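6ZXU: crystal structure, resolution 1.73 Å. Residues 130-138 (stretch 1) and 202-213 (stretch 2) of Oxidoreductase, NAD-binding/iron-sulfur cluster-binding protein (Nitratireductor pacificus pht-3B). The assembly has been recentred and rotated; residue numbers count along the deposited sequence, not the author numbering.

Stretch 1, residues 130-138: DDRAGDCDP
Stretch 2 202-213: AQVDLARLAVRA

The contact joins the tail of one helix and the loop after it to a loop that turns into a second helix, and it buries 373 Å² counted over both stretches. Residues 130-132 are helical, entering from earlier in the chain; further on, Gly-134 (phi/psi -81/-156) and Cys-136 (-66/136) take extended angles on either side of Asp-135 (-67/-7). In the partner, Gln-203 (-101/5) and Val-204 (-139/169) lead to Asp-205 (-91/101), and the helix runs from Leu-206 to Arg-212. Two pairings set the register: the CA of Asp-131 lies 5.9 Å from the CA of Val-204, and the CA of Cys-136 lies 5.3 Å from the CA of Gln-203.

Charge is concentrated on Asp-131, a buried residue whose CA-to-CB bond points toward the partner (chi1 m, chi2 -50°). Its OD2 accepts from Arg-212 NH2 at 2.8 Å, with a nearly straight N-H...O angle of 173°, forming a salt bridge. Arg-212 reaches it with chi1 t, chi2 t, chi3 m and chi4 154°, presenting its guanidinium edge to the acid. Beside the salt bridge, Leu-209 (m, t) starts sideways, but its end comes nearer, bringing CD2 into van der Waals contact 4.2 Å from Asp-131 OD2. One helical turn before Arg-212, Arg-208 adopts a similar t, t, m course with chi4 149°. Asp-131 OD1 sits near its guanidinium plane, at the edge, but stays 4.3 Å from Arg-208 NH1, beyond a salt bridge; the closest approach of this pair is Asp-131 OD1 to Arg-208 CD, 3.8 Å.

The arginines' helix is anchored by its N-cap. Asp-205, chi1 t, accepts from the backbone through OD1, 3.1 Å from Arg-208 N. The first helical bond follows at once, with Leu-209 N 3.1 Å from Asp-205 O.

Water supplies the remaining polar links; between the loops no direct hydrogen bond crosses. One water donates to Asp-131 OD1 (3.1 Å) and accepts from Asp-205 N (2.9 Å), tying the buried acid to the capping residue. A second accepts from Asp-135 N at 2.6 Å and donates to Gln-203 O at 3.3 Å. A third accepts from Asp-137 N at 3.1 Å and donates to Gln-203 OE1 at 2.6 Å. Gln-203 thus uses both backbone and side-chain carbonyls; its m, t rotamer with chi3 -28° lays the amide beside the loop, OE1 3.5 Å from Cys-136 CA.

Apolar packing is modest. Cys-136, chi1 t, places SG 4.1 Å from CG1 of Val-204, itself chi1 m. The design rule is economical: one buried acid meets a helical arginine directly and the capping residue through water, while a glutamine and two waters fit the loops together.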

ATOM      1  N   ASP A 130      -5.882 -24.560  29.714  1.00 51.01           N
ATOM      2  CA  ASP A 130      -6.853 -25.219  28.807  1.00 56.71           C
ATOM      3  C   ASP A 130      -6.607 -24.851  27.319  1.00 62.99           C
ATOM      4  O   ASP A 130      -6.894 -25.648  26.433  1.00 62.13           O
ATOM      5  CB  ASP A 130      -8.304 -24.906  29.201  1.00 52.61           C
ATOM      6  N   ASP A 131      -6.046 -23.656  27.052  1.00 73.27           N
ATOM      7  CA  ASP A 131      -5.643 -23.208  25.665  1.00 72.79           C
ATOM      8  C   ASP A 131      -4.354 -23.943  25.145  1.00 73.98           C
ATOM      9  O   ASP A 131      -4.272 -24.308  23.968  1.00 62.86           O
ATOM     10  CB  ASP A 131      -5.381 -21.664  25.598  1.00 68.73           C
ATOM     11  CG  ASP A 131      -6.558 -20.770  26.161  1.00 66.99           C
ATOM     12  OD1 ASP A 131      -7.737 -20.961  25.782  1.00 68.49           O
ATOM     13  OD2 ASP A 131      -6.263 -19.846  26.998  1.00 54.52           O
ATOM     14  N   ARG A 132      -3.361 -24.130  26.037  1.00 76.18           N
ATOM     15  CA  ARG A 132      -2.089 -24.861  25.754  1.00 79.95           C
ATOM     16  C   ARG A 132      -2.208 -26.410  25.809  1.00 73.34           C
ATOM     17  O   ARG A 132      -1.271 -27.110  25.426  1.00 64.46           O
ATOM     18  CB  ARG A 132      -0.990 -24.439  26.756  1.00 75.96           C
ATOM     19  CG  ARG A 132      -0.556 -22.981  26.685  1.00 70.00           C
ATOM     20  CD  ARG A 132       0.703 -22.782  27.532  1.00 68.25           C
ATOM     21  NE  ARG A 132       0.445 -22.612  28.976  1.00 66.15           N
ATOM     22  CZ  ARG A 132      -0.103 -21.539  29.560  1.00 72.46           C
ATOM     23  NH1 ARG A 132      -0.275 -21.524  30.882  1.00 65.71           N
ATOM     24  NH2 ARG A 132      -0.503 -20.481  28.844  1.00 66.34           N
ATOM     25  N   ALA A 133      -3.336 -26.911  26.321  1.00 74.33           N
ATOM     26  CA  ALA A 133      -3.676 -28.340  26.342  1.00 80.32           C
ATOM     27  C   ALA A 133      -3.870 -28.975  24.921  1.00 87.43           C
ATOM     28  O   ALA A 133      -3.733 -30.212  24.768  1.00 85.41           O
ATOM     29  CB  ALA A 133      -4.928 -28.555  27.214  1.00 81.10           C
ATOM     30  N   GLY A 134      -4.208 -28.159  23.907  1.00 76.53           N
ATOM     31  CA  GLY A 134      -4.303 -28.647  22.497  1.00 67.62           C
ATOM     32  C   GLY A 134      -2.939 -28.720  21.818  1.00 64.26           C
ATOM     33  O   GLY A 134      -1.891 -28.819  22.493  1.00 63.02           O
ATOM     34  N   ASP A 135      -2.926 -28.647  20.482  1.00 68.26           N
ATOM     35  CA  ASP A 135      -1.667 -28.695  19.703  1.00 59.64           C
ATOM     36  C   ASP A 135      -0.767 -27.453  19.938  1.00 59.96           C
ATOM     37  O   ASP A 135       0.362 -27.482  19.491  1.00 65.23           O
ATOM     38  CB  ASP A 135      -1.914 -28.928  18.198  1.00 56.37           C
ATOM     39  N   CYS A 136      -1.225 -26.410  20.669  1.00 54.05           N
ATOM     40  CA  CYS A 136      -0.424 -25.184  20.898  1.00 51.31           C
ATOM     41  C   CYS A 136       0.858 -25.370  21.738  1.00 47.49           C
ATOM     42  O   CYS A 136       0.881 -26.041  22.781  1.00 52.79           O
ATOM     43  CB  CYS A 136      -1.289 -24.027  21.491  1.00 55.05           C
ATOM     44  SG  CYS A 136      -0.454 -22.379  21.469  1.00 57.69           S
ATOM     45  N   ASP A 137       1.931 -24.737  21.268  1.00 47.03           N
ATOM     46  CA  ASP A 137       3.222 -24.709  21.986  1.00 43.01           C
ATOM     47  C   ASP A 137       3.007 -24.338  23.457  1.00 43.84           C
ATOM     48  O   ASP A 137       2.353 -23.320  23.768  1.00 48.97           O
ATOM     49  CB  ASP A 137       4.144 -23.711  21.275  1.00 44.65           C
ATOM     50  CG  ASP A 137       5.534 -23.562  21.910  1.00 51.90           C
ATOM     51  OD1 ASP A 137       5.758 -23.930  23.110  1.00 49.92           O
ATOM     52  OD2 ASP A 137       6.424 -22.970  21.204  1.00 58.13           O
ATOM     53  N   PRO A 138       3.499 -25.197  24.376  1.00 45.80           N
ATOM     54  CA  PRO A 138       3.306 -24.956  25.799  1.00 41.58           C
ATOM     55  C   PRO A 138       4.084 -23.760  26.318  1.00 35.70           C
ATOM     56  O   PRO A 138       3.836 -23.329  27.418  1.00 40.98           O
ATOM     57  CB  PRO A 138       3.872 -26.215  26.470  1.00 49.19           C
ATOM     58  CG  PRO A 138       4.081 -27.222  25.400  1.00 49.58           C
ATOM     59  CD  PRO A 138       4.086 -26.533  24.096  1.00 49.87           C
ATOM     60  N   ALA A 202      -5.936 -23.277  13.046  1.00 31.81           N
ATOM     61  CA  ALA A 202      -5.884 -22.733  14.426  1.00 34.83           C
ATOM     62  C   ALA A 202      -5.590 -23.876  15.411  1.00 31.39           C
ATOM     63  O   ALA A 202      -6.184 -24.918  15.320  1.00 35.25           O
ATOM     64  CB  ALA A 202      -7.215 -22.051  14.772  1.00 28.40           C
ATOM     65  N   GLN A 203      -4.716 -23.614  16.358  1.00 30.27           N
ATOM     66  CA  GLN A 203      -4.457 -24.495  17.535  1.00 31.48           C
ATOM     67  C   GLN A 203      -5.128 -24.020  18.827  1.00 35.89           C
ATOM     68  O   GLN A 203      -4.827 -24.540  19.865  1.00 36.40           O
ATOM     69  CB  GLN A 203      -2.951 -24.596  17.785  1.00 31.38           C
ATOM     70  CG  GLN A 203      -2.166 -25.091  16.579  1.00 34.84           C
ATOM     71  CD  GLN A 203      -0.690 -24.969  16.810  1.00 39.67           C
ATOM     72  OE1 GLN A 203      -0.200 -24.095  17.576  1.00 37.02           O
ATOM     73  NE2 GLN A 203       0.052 -25.849  16.173  1.00 40.84           N
ATOM     74  N   VAL A 204      -5.945 -22.966  18.759  1.00 33.10           N
ATOM     75  CA  VAL A 204      -6.556 -22.350  19.934  1.00 31.33           C
ATOM     76  C   VAL A 204      -7.971 -21.999  19.603  1.00 30.84           C
ATOM     77  O   VAL A 204      -8.379 -22.032  18.411  1.00 35.52           O
ATOM     78  CB  VAL A 204      -5.821 -21.085  20.378  1.00 31.46           C
ATOM     79  CG1 VAL A 204      -4.424 -21.397  20.822  1.00 33.93           C
ATOM     80  CG2 VAL A 204      -5.808 -20.038  19.252  1.00 33.19           C
ATOM     81  N   ASP A 205      -8.742 -21.645  20.628  1.00 33.45           N
ATOM     82  CA  ASP A 205     -10.174 -21.329  20.453  1.00 33.55           C
ATOM     83  C   ASP A 205     -10.293 -19.826  20.183  1.00 33.09           C
ATOM     84  O   ASP A 205     -10.269 -19.020  21.105  1.00 29.16           O
ATOM     85  CB  ASP A 205     -10.993 -21.700  21.701  1.00 37.40           C
ATOM     86  CG  ASP A 205     -12.491 -21.633  21.474  1.00 44.49           C
ATOM     87  OD1 ASP A 205     -13.038 -20.753  20.759  1.00 44.43           O
ATOM     88  OD2 ASP A 205     -13.179 -22.469  22.075  1.00 59.51           O
ATOM     89  N   LEU A 206     -10.462 -19.484  18.913  1.00 28.01           N
ATOM     90  CA  LEU A 206     -10.427 -18.107  18.490  1.00 25.17           C
ATOM     91  C   LEU A 206     -11.553 -17.316  19.120  1.00 21.74           C
ATOM     92  O   LEU A 206     -11.326 -16.232  19.588  1.00 23.61           O
ATOM     93  CB  LEU A 206     -10.527 -18.002  16.939  1.00 25.42           C
ATOM     94  CG  LEU A 206      -9.504 -18.729  16.069  1.00 25.85           C
ATOM     95  CD1 LEU A 206      -9.930 -18.759  14.599  1.00 29.00           C
ATOM     96  CD2 LEU A 206      -8.145 -18.074  16.230  1.00 26.14           C
ATOM     97  N   ALA A 207     -12.784 -17.815  19.086  1.00 23.23           N
ATOM     98  CA  ALA A 207     -13.919 -17.098  19.628  1.00 23.61           C
ATOM     99  C   ALA A 207     -13.766 -16.839  21.113  1.00 28.09           C
ATOM    100  O   ALA A 207     -14.003 -15.705  21.599  1.00 29.20           O
ATOM    101  CB  ALA A 207     -15.199 -17.815  19.320  1.00 27.74           C
ATOM    102  N   ARG A 208     -13.241 -17.824  21.847  1.00 26.67           N
ATOM    103  CA  ARG A 208     -13.023 -17.637  23.259  1.00 29.12           C
ATOM    104  C   ARG A 208     -11.994 -16.518  23.544  1.00 25.65           C
ATOM    105  O   ARG A 208     -12.151 -15.714  24.470  1.00 26.17           O
ATOM    106  CB  ARG A 208     -12.547 -18.986  23.894  1.00 31.22           C
ATOM    107  CG  ARG A 208     -11.828 -18.726  25.235  1.00 44.70           C
ATOM    108  CD  ARG A 208     -11.455 -20.004  25.981  1.00 50.71           C
ATOM    109  NE  ARG A 208     -12.688 -20.753  26.116  1.00 58.03           N
ATOM    110  CZ  ARG A 208     -12.759 -22.064  26.145  1.00 62.89           C
ATOM    111  NH1 ARG A 208     -11.639 -22.780  26.070  1.00 63.76           N
ATOM    112  NH2 ARG A 208     -13.951 -22.639  26.266  1.00 69.58           N
ATOM    113  N   LEU A 209     -10.912 -16.528  22.805  1.00 23.13           N
ATOM    114  CA  LEU A 209      -9.879 -15.550  23.003  1.00 23.67           C
ATOM    115  C   LEU A 209     -10.395 -14.130  22.581  1.00 24.60           C
ATOM    116  O   LEU A 209      -9.932 -13.120  23.138  1.00 24.87           O
ATOM    117  CB  LEU A 209      -8.607 -15.870  22.204  1.00 25.86           C
ATOM    118  CG  LEU A 209      -7.850 -17.169  22.627  1.00 26.62           C
ATOM    119  CD1 LEU A 209      -6.698 -17.436  21.709  1.00 29.29           C
ATOM    120  CD2 LEU A 209      -7.368 -17.078  24.069  1.00 29.45           C
ATOM    121  N   ALA A 210     -11.250 -14.062  21.577  1.00 21.68           N
ATOM    122  CA  ALA A 210     -11.806 -12.752  21.195  1.00 25.25           C
ATOM    123  C   ALA A 210     -12.610 -12.120  22.321  1.00 24.90           C
ATOM    124  O   ALA A 210     -12.615 -10.880  22.488  1.00 23.09           O
ATOM    125  CB  ALA A 210     -12.672 -12.878  19.954  1.00 23.28           C
ATOM    126  N   VAL A 211     -13.355 -12.950  23.048  1.00 25.80           N
ATOM    127  CA  VAL A 211     -14.102 -12.453  24.219  1.00 25.06           C
ATOM    128  C   VAL A 211     -13.203 -12.051  25.366  1.00 22.31           C
ATOM    129  O   VAL A 211     -13.344 -10.975  25.930  1.00 23.50           O
ATOM    130  CB  VAL A 211     -15.141 -13.446  24.666  1.00 24.66           C
ATOM    131  CG1 VAL A 211     -15.842 -12.892  25.905  1.00 26.42           C
ATOM    132  CG2 VAL A 211     -16.123 -13.672  23.526  1.00 23.79           C
ATOM    133  N   ARG A 212     -12.187 -12.851  25.633  1.00 22.45           N
ATOM    134  CA  ARG A 212     -11.283 -12.586  26.739  1.00 23.77           C
ATOM    135  C   ARG A 212     -10.413 -11.366  26.437  1.00 26.19           C
ATOM    136  O   ARG A 212     -10.054 -10.580  27.330  1.00 22.56           O
ATOM    137  CB  ARG A 212     -10.402 -13.803  27.004  1.00 25.60           C
ATOM    138  CG  ARG A 212      -9.479 -13.649  28.194  1.00 32.40           C
ATOM    139  CD  ARG A 212      -8.513 -14.832  28.394  1.00 33.81           C
ATOM    140  NE  ARG A 212      -9.282 -16.067  28.399  1.00 36.74           N
ATOM    141  CZ  ARG A 212      -8.784 -17.259  28.061  1.00 44.48           C
ATOM    142  NH1 ARG A 212      -9.590 -18.335  28.104  1.00 52.44           N
ATOM    143  NH2 ARG A 212      -7.498 -17.381  27.711  1.00 40.41           N
ATOM    144  N   ALA A 213     -10.094 -11.142  25.179  1.00 21.47           N
ATOM    145  CA  ALA A 213      -9.239  -9.964  24.820  1.00 21.34           C
ATOM    146  C   ALA A 213     -10.049  -8.684  24.602  1.00 21.56           C
ATOM    147  O   ALA A 213      -9.468  -7.651  24.385  1.00 21.04           O
ATOM    148  CB  ALA A 213      -8.453 -10.272  23.503  1.00 21.90           C
TER
HETATM  149  O   HOH W   1      -7.918 -22.706  23.228  1.00 53.92           O
HETATM  150  O   HOH W   2      -5.118 -27.790  19.458  1.00 51.51           O
HETATM  151  O   HOH W   3       2.196 -23.485  18.498  1.00 38.86           O